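PDB 3Q2Q: geranylgeranyl pyrophosphate synthase from Corynebacterium glutamicum, which probably condenses allylic and isopentenyl diphosphates into a longer polyprenyl diphosphate in isoprenoid biosynthesis, using divalent metal ions. Local coordinates for residues Thr111-Asp116 with Ser137-Ala142. Numbering follows the deposited sequence.
Sequences TLYHDD and SVAILA. With CA (calcium ion), chain C; DMA (dimethylallyl diphosphate), chain B.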
# COMPACT_ATOMS: atom_id res chain seq x y z
N THR A 111 -2.52 3.98 6.68
CA THR A 111 -2.26 5.36 6.22
C THR A 111 -1.46 6.18 7.22
O THR A 111 -0.59 6.95 6.84
CB THR A 111 -3.57 6.11 5.86
OG1 THR A 111 -4.37 6.31 7.04
CG2 THR A 111 -4.35 5.34 4.84
N LEU A 112 -1.75 6.00 8.51
CA LEU A 112 -0.90 6.58 9.54
C LEU A 112 0.55 6.15 9.39
O LEU A 112 1.46 6.96 9.53
CB LEU A 112 -1.40 6.21 10.95
CG LEU A 112 -2.61 6.97 11.47
CD1 LEU A 112 -2.97 6.48 12.88
CD2 LEU A 112 -2.39 8.48 11.48
N TYR A 113 0.78 4.87 9.12
CA TYR A 113 2.14 4.38 8.98
C TYR A 113 2.83 5.07 7.82
O TYR A 113 3.98 5.52 7.93
CB TYR A 113 2.17 2.87 8.77
CG TYR A 113 2.09 2.07 10.03
CD1 TYR A 113 3.03 2.24 11.03
CD2 TYR A 113 1.09 1.12 10.21
CE1 TYR A 113 2.98 1.49 12.19
CE2 TYR A 113 1.02 0.38 11.37
CZ TYR A 113 1.97 0.56 12.36
OH TYR A 113 1.91 -0.18 13.52
N HIS A 114 2.12 5.17 6.69
CA HIS A 114 2.69 5.84 5.53
C HIS A 114 2.78 7.36 5.74
O HIS A 114 3.75 7.99 5.35
CB HIS A 114 1.93 5.45 4.26
CG HIS A 114 2.19 4.04 3.83
ND1 HIS A 114 1.69 3.51 2.66
CD2 HIS A 114 2.93 3.06 4.41
CE1 HIS A 114 2.09 2.26 2.55
NE2 HIS A 114 2.84 1.96 3.59
N ASP A 115 1.77 7.94 6.37
CA ASP A 115 1.82 9.36 6.70
C ASP A 115 2.99 9.70 7.63
O ASP A 115 3.64 10.72 7.45
CB ASP A 115 0.52 9.83 7.33
CG ASP A 115 0.58 11.28 7.74
OD1 ASP A 115 0.30 12.14 6.89
OD2 ASP A 115 0.92 11.55 8.92
N ASP A 116 3.23 8.85 8.63
CA ASP A 116 4.31 9.10 9.59
C ASP A 116 5.68 9.12 8.92
O ASP A 116 6.50 9.98 9.22
CB ASP A 116 4.30 8.06 10.72
CG ASP A 116 3.13 8.26 11.68
OD1 ASP A 116 2.38 9.25 11.52
OD2 ASP A 116 2.95 7.41 12.58
N SER A 137 11.78 2.08 6.02
CA SER A 137 11.44 0.88 5.28
C SER A 137 10.40 0.12 6.08
O SER A 137 9.40 -0.36 5.55
CB SER A 137 12.67 -0.02 5.08
OG SER A 137 13.61 0.60 4.22
N VAL A 138 10.65 0.04 7.38
CA VAL A 138 9.87 -0.81 8.25
C VAL A 138 8.41 -0.36 8.30
O VAL A 138 7.50 -1.17 8.14
CB VAL A 138 10.55 -0.95 9.64
CG1 VAL A 138 9.55 -0.87 10.77
CG2 VAL A 138 11.34 -2.25 9.70
N ALA A 139 8.20 0.94 8.47
CA ALA A 139 6.86 1.50 8.54
C ALA A 139 6.15 1.44 7.19
O ALA A 139 4.93 1.29 7.13
CB ALA A 139 6.91 2.95 9.04
N ILE A 140 6.90 1.59 6.11
CA ILE A 140 6.29 1.45 4.78
C ILE A 140 5.73 0.03 4.62
O ILE A 140 4.59 -0.16 4.18
CB ILE A 140 7.32 1.70 3.70
CG1 ILE A 140 7.68 3.19 3.67
CG2 ILE A 140 6.77 1.29 2.32
CD1 ILE A 140 8.90 3.48 2.74
N LEU A 141 6.54 -0.95 4.99
CA LEU A 141 6.15 -2.35 4.89
C LEU A 141 5.06 -2.73 5.88
O LEU A 141 4.22 -3.59 5.59
CB LEU A 141 7.35 -3.27 5.05
CG LEU A 141 8.38 -3.01 3.93
CD1 LEU A 141 9.63 -3.84 4.18
CD2 LEU A 141 7.78 -3.29 2.54
N ALA A 142 5.09 -2.12 7.06
CA ALA A 142 4.01 -2.35 8.02
C ALA A 142 2.67 -1.86 7.43
O ALA A 142 1.65 -2.55 7.50
CB ALA A 142 4.30 -1.67 9.34
CA CA C . 0.92 13.94 8.85
C1 DMA B . -2.57 11.62 9.62
O1 DMA B . -2.81 12.85 8.93
C2 DMA B . -2.62 10.48 8.62
C3 DMA B . -3.61 10.42 7.72
C4 DMA B . -3.65 9.29 6.74
C5 DMA B . -4.68 11.48 7.70
PA DMA B . -2.46 14.25 9.64
O1A DMA B . -1.18 14.78 9.05
O2A DMA B . -3.71 15.11 9.65
O3A DMA B . -2.14 13.80 11.14
PB DMA B . -0.90 14.49 11.90
O1B DMA B . -0.98 13.90 13.29
O2B DMA B . -1.23 15.96 11.82
O3B DMA B . 0.31 14.08 11.10
O HOH W 1 0.70 14.88 6.90
O HOH W 2 0.74 16.60 9.57
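H114 gives its NE2-H to the backbone carbonyl of I140. H114 NE2 lies 2.8 Å from I140 O, and the N-H...O angle is 159°. The donor lies in the carbonyl plane, on a lone pair, and I140 O sits close to the plane of the imidazole. A139 O lies at the same ring's edge, 3.8 Å from CD2 of H114. The neighbouring Y113 offers a ring face to A142. A142 CB stands 4.2 Å from the centroid of the Y113 ring, almost on the ring normal, in a CH-pi contact. CB of Y113 rests 3.6 Å from A139 O. The small A139 and A142 are consistent with the close approach: the axes of segments 111-116 and 137-142 come within 8.1 Å, with N-to-C directions at 155°, nearly antiparallel.

Helices 95-119 and 133-157 belong to the all-helical polyprenyl synthase fold. D115, D116 and D119 fit the DDxxD motif of that family; D115 and D119 bind calcium here. With CG anti to the backbone N (chi1 177°), the carboxylate of D115 extends to the metal. OD2 of D115 binds calcium at 2.4 Å, OD1 of D115 at 2.7 Å. O1A and O3B of dimethylallyl diphosphate and two waters also bind the ion. CD2 of L112 touches C2 of the allylic chain at 3.5 Å.

Further out, ND1 of H114 is hydrogen-bonded to D144 of the second subunit. Both ring nitrogens are thus engaged, which fixes the ring's rotation. The ring also meets H114 of the second subunit, with planes near perpendicular. D116 forms a salt bridge with R71, and L69 of helix 60-69 packs on Y113.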